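Local structure of 3-oxosteroid 1-dehydrogenase (Sterolibacterium denitrificans, 7P18) at residues A52-N57 with Y115-Q120; T72-A77 with D85-Y90; W319-P324 with G540-P545. The protein probably catalyses the FAD-dependent introduction of a C1-C2 double bond into 3-oxosteroids, passing the hydrogens removed to an acceptor. All coordinates share one frame; numbering follows the deposited sequence.

Contact 1 (A52-N57 with Y115-Q120); sequences AVWIPN and YPDYYQ. With FAD (flavin-adenine dinucleotide), chain C.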
loop_
_atom_site.group_PDB
_atom_site.type_symbol
_atom_site.label_atom_id
_atom_site.label_comp_id
_atom_site.label_asym_id
_atom_site.label_seq_id
_atom_site.Cartn_x
_atom_site.Cartn_y
_atom_site.Cartn_z
ATOM N N ALA A 52 -2.861 4.799 5.304
ATOM C CA ALA A 52 -4.316 4.989 5.184
ATOM C C ALA A 52 -5.032 3.681 5.497
ATOM O O ALA A 52 -4.510 2.611 5.131
ATOM C CB ALA A 52 -4.645 5.481 3.817
ATOM N N VAL A 53 -6.203 3.778 6.130
ATOM C CA VAL A 53 -7.112 2.619 6.398
ATOM C C VAL A 53 -8.509 2.991 5.907
ATOM O O VAL A 53 -8.944 4.147 6.075
ATOM C CB VAL A 53 -7.107 2.196 7.872
ATOM C CG1 VAL A 53 -5.767 1.624 8.274
ATOM C CG2 VAL A 53 -7.499 3.349 8.800
ATOM N N TRP A 54 -9.179 2.039 5.245
ATOM C CA TRP A 54 -10.491 2.277 4.615
ATOM C C TRP A 54 -11.573 1.776 5.579
ATOM O O TRP A 54 -11.738 0.564 5.725
ATOM C CB TRP A 54 -10.570 1.608 3.253
ATOM C CG TRP A 54 -11.831 1.916 2.521
ATOM C CD1 TRP A 54 -12.127 3.068 1.854
ATOM C CD2 TRP A 54 -12.956 1.043 2.333
ATOM N NE1 TRP A 54 -13.327 2.950 1.234
ATOM C CE2 TRP A 54 -13.880 1.733 1.538
ATOM C CE3 TRP A 54 -13.275 -0.244 2.768
ATOM C CZ2 TRP A 54 -15.116 1.195 1.176
ATOM C CZ3 TRP A 54 -14.485 -0.788 2.394
ATOM C CH2 TRP A 54 -15.398 -0.073 1.621
ATOM N N ILE A 55 -12.221 2.714 6.261
ATOM C CA ILE A 55 -13.104 2.419 7.421
ATOM C C ILE A 55 -14.482 2.972 7.094
ATOM O O ILE A 55 -14.832 4.105 7.429
ATOM C CB ILE A 55 -12.551 3.001 8.743
ATOM C CG1 ILE A 55 -11.059 2.739 8.944
ATOM C CG2 ILE A 55 -13.380 2.474 9.915
ATOM C CD1 ILE A 55 -10.700 1.274 9.214
ATOM N N PRO A 56 -15.353 2.154 6.487
ATOM C CA PRO A 56 -16.704 2.626 6.209
ATOM C C PRO A 56 -17.377 2.933 7.559
ATOM O O PRO A 56 -17.159 2.229 8.509
ATOM C CB PRO A 56 -17.364 1.480 5.451
ATOM C CG PRO A 56 -16.173 0.660 4.938
ATOM C CD PRO A 56 -15.115 0.778 6.007
ATOM N N ASN A 57 -18.212 3.966 7.544
ATOM C CA ASN A 57 -19.142 4.302 8.649
ATOM C C ASN A 57 -18.332 4.608 9.907
ATOM O O ASN A 57 -18.826 4.312 11.053
ATOM C CB ASN A 57 -20.155 3.188 8.874
ATOM C CG ASN A 57 -21.386 3.652 9.637
ATOM O OD1 ASN A 57 -21.773 4.854 9.630
ATOM N ND2 ASN A 57 -22.023 2.669 10.251
ATOM N N TYR A 115 -11.417 12.342 0.041
ATOM C CA TYR A 115 -10.749 11.235 -0.696
ATOM C C TYR A 115 -11.837 10.255 -1.113
ATOM O O TYR A 115 -12.316 9.508 -0.286
ATOM C CB TYR A 115 -9.718 10.553 0.187
ATOM C CG TYR A 115 -8.584 9.895 -0.552
ATOM C CD1 TYR A 115 -8.747 9.285 -1.797
ATOM C CD2 TYR A 115 -7.338 9.880 0.030
ATOM C CE1 TYR A 115 -7.662 8.709 -2.458
ATOM C CE2 TYR A 115 -6.244 9.330 -0.626
ATOM C CZ TYR A 115 -6.413 8.727 -1.853
ATOM O OH TYR A 115 -5.277 8.214 -2.422
ATOM N N PRO A 116 -12.271 10.228 -2.388
ATOM C CA PRO A 116 -13.378 9.375 -2.793
ATOM C C PRO A 116 -13.028 7.890 -2.802
ATOM O O PRO A 116 -11.868 7.542 -3.026
ATOM C CB PRO A 116 -13.695 9.807 -4.233
ATOM C CG PRO A 116 -12.944 11.106 -4.379
ATOM C CD PRO A 116 -11.727 10.963 -3.520
ATOM N N ASP A 117 -14.040 7.054 -2.532
ATOM C CA ASP A 117 -13.935 5.594 -2.785
ATOM C C ASP A 117 -13.506 5.365 -4.248
ATOM O O ASP A 117 -13.825 6.176 -5.135
ATOM C CB ASP A 117 -15.248 4.899 -2.478
ATOM C CG ASP A 117 -15.570 4.836 -0.995
ATOM O OD1 ASP A 117 -14.655 5.084 -0.165
ATOM O OD2 ASP A 117 -16.726 4.531 -0.698
ATOM N N TYR A 118 -12.817 4.260 -4.523
ATOM C CA TYR A 118 -12.202 4.049 -5.866
ATOM C C TYR A 118 -13.215 3.700 -6.946
ATOM O O TYR A 118 -12.866 3.787 -8.114
ATOM C CB TYR A 118 -11.082 3.013 -5.738
ATOM C CG TYR A 118 -9.810 3.547 -5.117
ATOM C CD1 TYR A 118 -9.726 4.788 -4.488
ATOM C CD2 TYR A 118 -8.664 2.777 -5.146
ATOM C CE1 TYR A 118 -8.552 5.234 -3.902
ATOM C CE2 TYR A 118 -7.478 3.213 -4.585
ATOM C CZ TYR A 118 -7.408 4.455 -3.983
ATOM O OH TYR A 118 -6.215 4.830 -3.421
ATOM N N TYR A 119 -14.388 3.160 -6.607
ATOM C CA TYR A 119 -15.351 2.642 -7.594
ATOM C C TYR A 119 -16.645 3.456 -7.498
ATOM O O TYR A 119 -17.629 3.008 -6.893
ATOM C CB TYR A 119 -15.632 1.151 -7.383
ATOM C CG TYR A 119 -14.433 0.238 -7.363
ATOM C CD1 TYR A 119 -13.519 0.182 -8.413
ATOM C CD2 TYR A 119 -14.225 -0.610 -6.295
ATOM C CE1 TYR A 119 -12.415 -0.673 -8.361
ATOM C CE2 TYR A 119 -13.139 -1.468 -6.242
ATOM C CZ TYR A 119 -12.262 -1.539 -7.305
ATOM O OH TYR A 119 -11.214 -2.409 -7.215
ATOM N N GLN A 120 -16.631 4.680 -8.028
ATOM C CA GLN A 120 -17.773 5.602 -7.864
ATOM C C GLN A 120 -18.985 5.040 -8.631
ATOM O O GLN A 120 -20.121 5.422 -8.296
ATOM C CB GLN A 120 -17.404 6.998 -8.357
ATOM C CG GLN A 120 -16.440 7.712 -7.421
ATOM C CD GLN A 120 -17.020 7.990 -6.061
ATOM O OE1 GLN A 120 -18.087 8.562 -5.951
ATOM N NE2 GLN A 120 -16.331 7.535 -5.008
HETATM P PA FAD C . 4.229 -5.809 6.080
HETATM O O1A FAD C . 3.781 -4.443 6.456
HETATM O O2A FAD C . 5.229 -5.809 4.955
HETATM O O5B FAD C . 4.838 -6.478 7.379
HETATM C C5B FAD C . 5.333 -7.841 7.297
HETATM C C4B FAD C . 6.526 -7.958 8.196
HETATM O O4B FAD C . 6.824 -9.366 8.397
HETATM C C3B FAD C . 7.826 -7.312 7.672
HETATM O O3B FAD C . 8.412 -6.466 8.656
HETATM C C2B FAD C . 8.706 -8.515 7.325
HETATM O O2B FAD C . 10.095 -8.211 7.344
HETATM C C1B FAD C . 8.212 -9.560 8.325
HETATM N N9A FAD C . 8.502 -10.947 7.958
HETATM C C8A FAD C . 8.559 -11.515 6.717
HETATM N N7A FAD C . 8.953 -12.785 6.754
HETATM C C5A FAD C . 9.113 -13.061 8.105
HETATM C C6A FAD C . 9.502 -14.225 8.804
HETATM N N6A FAD C . 9.880 -15.366 8.217
HETATM N N1A FAD C . 9.559 -14.148 10.151
HETATM C C2A FAD C . 9.226 -12.995 10.738
HETATM N N3A FAD C . 8.919 -11.817 10.187
HETATM C C4A FAD C . 8.851 -11.934 8.848
HETATM N N1 FAD C . -1.967 0.042 1.692
HETATM C C2 FAD C . -2.997 0.683 2.290
HETATM O O2 FAD C . -4.023 0.064 2.628
HETATM N N3 FAD C . -2.945 1.989 2.568
HETATM C C4 FAD C . -1.984 2.819 2.028
HETATM O O4 FAD C . -1.934 3.983 2.413
HETATM C C4X FAD C . -0.889 2.206 1.361
HETATM N N5 FAD C . 0.075 2.962 0.863
HETATM C C5X FAD C . 1.153 2.325 0.293
HETATM C C6 FAD C . 2.243 3.102 -0.162
HETATM C C7 FAD C . 3.414 2.513 -0.620
HETATM C C7M FAD C . 4.582 3.365 -1.074
HETATM C C8 FAD C . 3.534 1.113 -0.576
HETATM C C8M FAD C . 4.813 0.440 -1.043
HETATM C C9 FAD C . 2.448 0.342 -0.213
HETATM C C9A FAD C . 1.260 0.916 0.278
HETATM N N10 FAD C . 0.147 0.158 0.674
HETATM C C10 FAD C . -0.954 0.773 1.257
HETATM C "C1'" FAD C . 0.221 -1.307 0.733
HETATM C "C2'" FAD C . 0.585 -1.750 2.167
HETATM O "O2'" FAD C . 1.770 -1.119 2.652
HETATM C "C3'" FAD C . 0.735 -3.275 2.301
HETATM O "O3'" FAD C . -0.247 -3.973 1.531
HETATM C "C4'" FAD C . 0.701 -3.692 3.756
HETATM O "O4'" FAD C . 1.683 -2.936 4.449
HETATM C "C5'" FAD C . 0.929 -5.171 3.981
HETATM O "O5'" FAD C . 0.969 -5.357 5.409
HETATM P P FAD C . 1.444 -6.744 6.021
HETATM O O1P FAD C . 1.366 -6.502 7.467
HETATM O O2P FAD C . 0.810 -7.897 5.383
HETATM O O3P FAD C . 3.031 -6.795 5.623
#

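Contact 2 (T72-A77 with D85-Y90); sequences TYLKAA and DRLLAY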
loop_
_atom_site.group_PDB
_atom_site.type_symbol
_atom_site.label_atom_id
_atom_site.label_comp_id
_atom_site.label_asym_id
_atom_site.label_seq_id
_atom_site.Cartn_x
_atom_site.Cartn_y
_atom_site.Cartn_z
ATOM N N THR A 72 -23.325 -3.303 0.565
ATOM C CA THR A 72 -23.709 -3.246 -0.857
ATOM C C THR A 72 -22.453 -3.047 -1.719
ATOM O O THR A 72 -22.234 -3.788 -2.688
ATOM C CB THR A 72 -24.779 -2.175 -1.061
ATOM O OG1 THR A 72 -25.975 -2.650 -0.423
ATOM C CG2 THR A 72 -25.025 -1.896 -2.522
ATOM N N TYR A 73 -21.662 -2.053 -1.366
ATOM C CA TYR A 73 -20.391 -1.720 -2.051
ATOM C C TYR A 73 -19.433 -2.922 -2.029
ATOM O O TYR A 73 -18.934 -3.259 -3.109
ATOM C CB TYR A 73 -19.795 -0.483 -1.424
ATOM C CG TYR A 73 -18.582 0.068 -2.118
ATOM C CD1 TYR A 73 -18.700 0.766 -3.308
ATOM C CD2 TYR A 73 -17.322 -0.070 -1.568
ATOM C CE1 TYR A 73 -17.593 1.325 -3.944
ATOM C CE2 TYR A 73 -16.213 0.482 -2.191
ATOM C CZ TYR A 73 -16.347 1.212 -3.359
ATOM O OH TYR A 73 -15.239 1.767 -3.981
ATOM N N LEU A 74 -19.167 -3.526 -0.873
ATOM C CA LEU A 74 -18.220 -4.674 -0.794
ATOM C C LEU A 74 -18.762 -5.892 -1.553
ATOM O O LEU A 74 -17.972 -6.593 -2.192
ATOM C CB LEU A 74 -17.871 -4.991 0.657
ATOM C CG LEU A 74 -16.946 -3.976 1.324
ATOM C CD1 LEU A 74 -16.571 -4.476 2.690
ATOM C CD2 LEU A 74 -15.709 -3.751 0.438
ATOM N N LYS A 75 -20.069 -6.171 -1.515
ATOM C CA LYS A 75 -20.620 -7.321 -2.268
ATOM C C LYS A 75 -20.455 -7.034 -3.761
ATOM O O LYS A 75 -20.054 -7.918 -4.502
ATOM C CB LYS A 75 -22.087 -7.591 -1.883
ATOM C CG LYS A 75 -22.238 -8.246 -0.522
ATOM C CD LYS A 75 -23.700 -8.398 -0.136
ATOM C CE LYS A 75 -24.427 -9.399 -1.015
ATOM N NZ LYS A 75 -23.920 -10.769 -0.758
ATOM N N ALA A 76 -20.713 -5.823 -4.197
ATOM C CA ALA A 76 -20.544 -5.431 -5.607
ATOM C C ALA A 76 -19.068 -5.563 -5.988
ATOM O O ALA A 76 -18.788 -6.074 -7.078
ATOM C CB ALA A 76 -21.061 -4.038 -5.835
ATOM N N ALA A 77 -18.145 -5.162 -5.118
ATOM C CA ALA A 77 -16.714 -5.094 -5.486
ATOM C C ALA A 77 -16.108 -6.495 -5.460
ATOM O O ALA A 77 -15.210 -6.761 -6.292
ATOM C CB ALA A 77 -15.979 -4.159 -4.583
ATOM N N ASP A 85 -19.764 -13.584 5.495
ATOM C CA ASP A 85 -19.569 -13.345 6.945
ATOM C C ASP A 85 -18.237 -12.619 7.181
ATOM O O ASP A 85 -18.123 -11.918 8.193
ATOM C CB ASP A 85 -19.714 -14.602 7.799
ATOM C CG ASP A 85 -18.708 -15.709 7.589
ATOM O OD1 ASP A 85 -17.904 -15.612 6.634
ATOM O OD2 ASP A 85 -18.744 -16.699 8.379
ATOM N N ARG A 86 -17.251 -12.781 6.310
ATOM C CA ARG A 86 -15.989 -12.010 6.424
ATOM C C ARG A 86 -16.243 -10.539 6.080
ATOM O O ARG A 86 -15.620 -9.693 6.689
ATOM C CB ARG A 86 -14.930 -12.565 5.469
ATOM C CG ARG A 86 -14.432 -13.953 5.828
ATOM C CD ARG A 86 -13.474 -14.480 4.794
ATOM N NE ARG A 86 -12.250 -13.674 4.797
ATOM C CZ ARG A 86 -11.361 -13.635 3.786
ATOM N NH1 ARG A 86 -11.552 -14.317 2.669
ATOM N NH2 ARG A 86 -10.299 -12.851 3.904
ATOM N N LEU A 87 -17.047 -10.244 5.069
ATOM C CA LEU A 87 -17.430 -8.849 4.738
ATOM C C LEU A 87 -18.196 -8.230 5.915
ATOM O O LEU A 87 -17.884 -7.066 6.283
ATOM C CB LEU A 87 -18.296 -8.801 3.487
ATOM C CG LEU A 87 -17.702 -9.430 2.220
ATOM C CD1 LEU A 87 -18.675 -9.251 1.084
ATOM C CD2 LEU A 87 -16.385 -8.807 1.871
ATOM N N LEU A 88 -19.161 -8.965 6.485
ATOM C CA LEU A 88 -19.927 -8.450 7.656
ATOM C C LEU A 88 -18.956 -8.161 8.793
ATOM O O LEU A 88 -19.063 -7.115 9.430
ATOM C CB LEU A 88 -20.982 -9.471 8.096
ATOM C CG LEU A 88 -22.031 -9.818 7.037
ATOM C CD1 LEU A 88 -22.889 -10.996 7.497
ATOM C CD2 LEU A 88 -22.893 -8.616 6.706
ATOM N N ALA A 89 -18.040 -9.088 9.049
ATOM C CA ALA A 89 -17.072 -8.977 10.160
ATOM C C ALA A 89 -16.169 -7.750 9.954
ATOM O O ALA A 89 -15.869 -7.019 10.936
ATOM C CB ALA A 89 -16.300 -10.259 10.267
ATOM N N TYR A 90 -15.734 -7.510 8.717
ATOM C CA TYR A 90 -14.860 -6.341 8.409
ATOM C C TYR A 90 -15.611 -5.048 8.760
ATOM O O TYR A 90 -15.068 -4.145 9.409
ATOM C CB TYR A 90 -14.396 -6.325 6.952
ATOM C CG TYR A 90 -13.496 -5.144 6.698
ATOM C CD1 TYR A 90 -12.206 -5.132 7.216
ATOM C CD2 TYR A 90 -13.925 -4.019 6.028
ATOM C CE1 TYR A 90 -11.356 -4.046 7.027
ATOM C CE2 TYR A 90 -13.097 -2.916 5.855
ATOM C CZ TYR A 90 -11.802 -2.938 6.357
ATOM O OH TYR A 90 -10.943 -1.897 6.187
#

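Contact 3 (W319-P324 with G540-P545); sequences WAWWVP and GGTLGP. With FAD (flavin-adenine dinucleotide), chain C.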
loop_
_atom_site.group_PDB
_atom_site.type_symbol
_atom_site.label_atom_id
_atom_site.label_comp_id
_atom_site.label_asym_id
_atom_site.label_seq_id
_atom_site.Cartn_x
_atom_site.Cartn_y
_atom_site.Cartn_z
ATOM N N TRP A 319 -3.161 -13.109 -7.851
ATOM C CA TRP A 319 -3.349 -11.635 -7.786
ATOM C C TRP A 319 -2.271 -10.975 -6.920
ATOM O O TRP A 319 -1.901 -11.502 -5.847
ATOM C CB TRP A 319 -4.762 -11.292 -7.273
ATOM C CG TRP A 319 -5.756 -11.299 -8.389
ATOM C CD1 TRP A 319 -6.238 -12.390 -9.031
ATOM C CD2 TRP A 319 -6.255 -10.175 -9.118
ATOM N NE1 TRP A 319 -7.055 -12.037 -10.053
ATOM C CE2 TRP A 319 -7.101 -10.679 -10.125
ATOM C CE3 TRP A 319 -6.142 -8.789 -8.972
ATOM C CZ2 TRP A 319 -7.790 -9.864 -11.013
ATOM C CZ3 TRP A 319 -6.840 -7.980 -9.840
ATOM C CH2 TRP A 319 -7.648 -8.503 -10.841
ATOM N N ALA A 320 -1.812 -9.799 -7.344
ATOM C CA ALA A 320 -0.963 -8.927 -6.522
ATOM C C ALA A 320 -1.676 -7.579 -6.393
ATOM O O ALA A 320 -2.575 -7.259 -7.225
ATOM C CB ALA A 320 0.433 -8.775 -7.103
ATOM N N TRP A 321 -1.247 -6.811 -5.419
ATOM C CA TRP A 321 -1.677 -5.411 -5.278
ATOM C C TRP A 321 -0.861 -4.596 -6.299
ATOM O O TRP A 321 0.135 -3.981 -5.908
ATOM C CB TRP A 321 -1.503 -4.927 -3.849
ATOM C CG TRP A 321 -2.247 -5.661 -2.762
ATOM C CD1 TRP A 321 -1.701 -6.410 -1.768
ATOM C CD2 TRP A 321 -3.637 -5.521 -2.410
ATOM N NE1 TRP A 321 -2.657 -6.790 -0.852
ATOM C CE2 TRP A 321 -3.862 -6.297 -1.254
ATOM C CE3 TRP A 321 -4.719 -4.898 -3.008
ATOM C CZ2 TRP A 321 -5.110 -6.363 -0.636
ATOM C CZ3 TRP A 321 -5.958 -4.971 -2.417
ATOM C CH2 TRP A 321 -6.147 -5.702 -1.244
ATOM N N TRP A 322 -1.253 -4.643 -7.564
ATOM C CA TRP A 322 -0.448 -4.026 -8.663
ATOM C C TRP A 322 -0.299 -2.521 -8.401
ATOM O O TRP A 322 -1.231 -1.860 -7.837
ATOM C CB TRP A 322 -1.039 -4.265 -10.053
ATOM C CG TRP A 322 -1.413 -5.678 -10.353
ATOM C CD1 TRP A 322 -2.661 -6.160 -10.586
ATOM C CD2 TRP A 322 -0.503 -6.795 -10.500
ATOM N NE1 TRP A 322 -2.590 -7.506 -10.852
ATOM C CE2 TRP A 322 -1.295 -7.927 -10.753
ATOM C CE3 TRP A 322 0.879 -6.954 -10.386
ATOM C CZ2 TRP A 322 -0.740 -9.194 -10.961
ATOM C CZ3 TRP A 322 1.423 -8.221 -10.520
ATOM C CH2 TRP A 322 0.620 -9.320 -10.835
ATOM N N VAL A 323 0.850 -1.975 -8.785
ATOM C CA VAL A 323 1.035 -0.511 -8.984
ATOM C C VAL A 323 1.988 -0.335 -10.164
ATOM O O VAL A 323 3.010 -1.021 -10.227
ATOM C CB VAL A 323 1.509 0.196 -7.702
ATOM C CG1 VAL A 323 2.909 -0.176 -7.236
ATOM C CG2 VAL A 323 1.381 1.707 -7.785
ATOM N N PRO A 324 1.753 0.624 -11.085
ATOM C CA PRO A 324 2.775 0.995 -12.065
ATOM C C PRO A 324 3.979 1.503 -11.273
ATOM O O PRO A 324 3.811 2.269 -10.369
ATOM C CB PRO A 324 2.133 2.101 -12.931
ATOM C CG PRO A 324 0.974 2.608 -12.107
ATOM C CD PRO A 324 0.529 1.418 -11.259
ATOM N N GLY A 540 -6.503 2.675 1.658
ATOM C CA GLY A 540 -6.574 1.902 2.917
ATOM C C GLY A 540 -7.203 0.544 2.789
ATOM O O GLY A 540 -7.456 -0.079 3.848
ATOM N N GLY A 541 -7.368 0.056 1.569
ATOM C CA GLY A 541 -7.980 -1.250 1.307
ATOM C C GLY A 541 -7.054 -2.426 1.564
ATOM O O GLY A 541 -7.566 -3.536 1.522
ATOM N N THR A 542 -5.765 -2.238 1.927
ATOM C CA THR A 542 -4.893 -3.361 2.395
ATOM C C THR A 542 -4.663 -3.226 3.913
ATOM O O THR A 542 -4.677 -4.238 4.598
ATOM C CB THR A 542 -3.544 -3.483 1.633
ATOM O OG1 THR A 542 -2.524 -2.698 2.232
ATOM C CG2 THR A 542 -3.680 -3.034 0.204
ATOM N N LEU A 543 -4.360 -2.039 4.401
ATOM C CA LEU A 543 -4.065 -1.837 5.824
ATOM C C LEU A 543 -5.330 -1.891 6.698
ATOM O O LEU A 543 -5.203 -2.345 7.848
ATOM C CB LEU A 543 -3.318 -0.525 6.004
ATOM C CG LEU A 543 -1.891 -0.495 5.446
ATOM C CD1 LEU A 543 -1.377 0.941 5.505
ATOM C CD2 LEU A 543 -0.953 -1.383 6.252
ATOM N N GLY A 544 -6.465 -1.388 6.236
ATOM C CA GLY A 544 -7.737 -1.538 6.971
ATOM C C GLY A 544 -7.961 -3.006 7.311
ATOM O O GLY A 544 -8.124 -3.378 8.480
ATOM N N PRO A 545 -7.949 -3.889 6.297
ATOM C CA PRO A 545 -8.097 -5.322 6.543
ATOM C C PRO A 545 -7.018 -5.914 7.443
ATOM O O PRO A 545 -7.361 -6.744 8.282
ATOM C CB PRO A 545 -8.118 -5.908 5.134
ATOM C CG PRO A 545 -8.779 -4.796 4.315
ATOM C CD PRO A 545 -8.095 -3.562 4.868
HETATM P PA FAD C . 4.229 -5.809 6.080
HETATM O O1A FAD C . 3.781 -4.443 6.456
HETATM O O2A FAD C . 5.229 -5.809 4.955
HETATM O O5B FAD C . 4.838 -6.478 7.379
HETATM C C5B FAD C . 5.333 -7.841 7.297
HETATM C C4B FAD C . 6.526 -7.958 8.196
HETATM O O4B FAD C . 6.824 -9.366 8.397
HETATM C C3B FAD C . 7.826 -7.312 7.672
HETATM O O3B FAD C . 8.412 -6.466 8.656
HETATM C C2B FAD C . 8.706 -8.515 7.325
HETATM O O2B FAD C . 10.095 -8.211 7.344
HETATM C C1B FAD C . 8.212 -9.560 8.325
HETATM N N9A FAD C . 8.502 -10.947 7.958
HETATM C C8A FAD C . 8.559 -11.515 6.717
HETATM N N7A FAD C . 8.953 -12.785 6.754
HETATM C C5A FAD C . 9.113 -13.061 8.105
HETATM C C6A FAD C . 9.502 -14.225 8.804
HETATM N N6A FAD C . 9.880 -15.366 8.217
HETATM N N1A FAD C . 9.559 -14.148 10.151
HETATM C C2A FAD C . 9.226 -12.995 10.738
HETATM N N3A FAD C . 8.919 -11.817 10.187
HETATM C C4A FAD C . 8.851 -11.934 8.848
HETATM N N1 FAD C . -1.967 0.042 1.692
HETATM C C2 FAD C . -2.997 0.683 2.290
HETATM O O2 FAD C . -4.023 0.064 2.628
HETATM N N3 FAD C . -2.945 1.989 2.568
HETATM C C4 FAD C . -1.984 2.819 2.028
HETATM O O4 FAD C . -1.934 3.983 2.413
HETATM C C4X FAD C . -0.889 2.206 1.361
HETATM N N5 FAD C . 0.075 2.962 0.863
HETATM C C5X FAD C . 1.153 2.325 0.293
HETATM C C6 FAD C . 2.243 3.102 -0.162
HETATM C C7 FAD C . 3.414 2.513 -0.620
HETATM C C7M FAD C . 4.582 3.365 -1.074
HETATM C C8 FAD C . 3.534 1.113 -0.576
HETATM C C8M FAD C . 4.813 0.440 -1.043
HETATM C C9 FAD C . 2.448 0.342 -0.213
HETATM C C9A FAD C . 1.260 0.916 0.278
HETATM N N10 FAD C . 0.147 0.158 0.674
HETATM C C10 FAD C . -0.954 0.773 1.257
HETATM C "C1'" FAD C . 0.221 -1.307 0.733
HETATM C "C2'" FAD C . 0.585 -1.750 2.167
HETATM O "O2'" FAD C . 1.770 -1.119 2.652
HETATM C "C3'" FAD C . 0.735 -3.275 2.301
HETATM O "O3'" FAD C . -0.247 -3.973 1.531
HETATM C "C4'" FAD C . 0.701 -3.692 3.756
HETATM O "O4'" FAD C . 1.683 -2.936 4.449
HETATM C "C5'" FAD C . 0.929 -5.171 3.981
HETATM O "O5'" FAD C . 0.969 -5.357 5.409
HETATM P P FAD C . 1.444 -6.744 6.021
HETATM O O1P FAD C . 1.366 -6.502 7.467
HETATM O O2P FAD C . 0.810 -7.897 5.383
HETATM O O3P FAD C . 3.031 -6.795 5.623
#

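Contact 1 (A52-N57 with Y115-Q120)
Trp54 and Asp117 meet through one nearly straight hydrogen bond, in which the indole NE1 of Trp54 donates to OD1 of Asp117 with an N-H...O angle of 169°. The oxygen lies at the indole edge, in the ring plane, whereas the N-H comes to the carboxylate from well above its plane. The ring and carboxylate planes are 62° apart.

Along the Asp117 side chain, CB packs against the hydroxyl of Tyr73 on helix 67-78. CG, anti to the carbonyl carbon (chi1 -71°), carries the carboxylate toward the indole edge, 3.7 Å from Trp54 NE1. OD1 sits 2.9 Å from Trp54 NE1, the one polar atom the indole offers. OD2 comes no nearer the ring than 4.2 Å, to Trp54 CZ2; its main partners are Arg130, by a salt bridge, and the backbone N of Lys126. An aspartate suits this buried place because one oxygen can serve the indole while the other meets the arginine.

Gln120 braces the loop 115-120 from within, its NE2 bonding to the backbone O of Asp117 at 2.9 Å. In the other segment, Pro56 CG lies 3.3 Å above one face of the Trp54 ring, toward its rim. Two residues before Trp54, Ala52 pairs its backbone with the flavin: its N donates to FAD O4, and its O accepts from FAD N3 at 3.1 Å. This paired recognition of the flavin pyrimidine edge, with Ala52 and Tyr115 both touching the bound steroid, belongs to the active-site pocket of an FAD-dependent dehydrogenase.

Contact 2 (T72-A77 with D85-Y90)
Leu74 and Leu87 supply most of the apolar contact, and it is at this pair that the two backbones come nearest, CA to CA 7.0 Å. The two methyls of Leu87 divide the work. CD2 packs on Leu74 CB at 4.3 Å, while CD1 reaches past the side chain to the backbone carbonyl carbon of Leu74 and to the aliphatic part of Lys75, lying 4.0 Å from Lys75 CG. Leucine suits position 87 because its forked end can touch two neighbours at once from a helix surface. Leu74 serves two successive turns of the facing helix, with CB against Leu87 and CD1 4.3 Å from Tyr90 CD2.

These residues pack the two arms of a helical hairpin, helix 67-78 and helix 84-104, joined by a short loop. The segment axes run roughly antiparallel, with 141° between their directions, and come within 10.5 Å of each other. Leu87 extends the same seam along the first helix, touching Leu71 and Thr78 as well.

Charge enters at the exposed margin. Lys75 lays its CG methylene against Leu87, then bends at both chi3 and chi4 to bring NZ into a salt bridge with Glu84, beside the start of the second segment; a long chain with a charged tip serves both purposes.

The hydroxyl of Tyr90 serves a buried partner. Tyrosine fits here because the ring lies between Leu74 and helix 543-559 while the hydroxyl reaches a buried carbonyl, the backbone O of Trp54, to which it is hydrogen-bonded. With CG anti to the backbone N (chi1 -179°), the ring extends from its helix beside Pro545, Thr548 and Phe549.

Contact 3 (W319-P324 with G540-P545)
The FAD pocket, at the pyrimidine side of the flavin, is where Trp321 backs Thr542. The methyl CG2 of Thr542 sits over the indole face in a CH-pi contact, 3.5 Å from the centroid of the six-membered ring of Trp321 and only 10° off its normal. With OG1 between the backbone N and the carbonyl carbon (chi1 89°), the threonine turns its hydroxyl to the cofactor: OG1 accepts from FAD O3' at 2.7 Å and donates to FAD N1 at 2.8 Å. Threonine thus offers a methyl to the tryptophan and a hydroxyl to the flavin.

The amides at the start of helix 543-559, Leu543 N and Thr542 N just before it, both bond to FAD O2, the former at 2.8 Å; the helix end would probably stabilise negative charge on this side of a reduced flavin. With an alanine in place of Trp321, the Thr542 methyl would lose the ring face beneath it, and the hydroxyl would probably be held less firmly for its two flavin bonds. Glycines allow the tight turn into the helix: Gly540, its backbone N hydrogen-bonded to steroid O1, has a positive phi, and a side chain on Gly544 would collide with Gly540 O.

From the N terminus, strand 53-54 leads into the helical hairpin of contact 2, whose short loop closes first; the chain then returns at 115-120 to close contact 1, so contact 2 is nested within contact 1. The two touch where Tyr73 OH bonds to Tyr119 N. Contact 3 follows in series and closes a far longer loop, joining strand 320-326 of the large antiparallel sheet to the start of the C-terminal helix 543-559. The loop and first turn at 540-545 reach back to both earlier contacts: Gly540 O receives the backbone N of Trp54, and the Tyr90 hydroxyl packs against Gly544 CA. Contacts 1 and 3 both touch FAD.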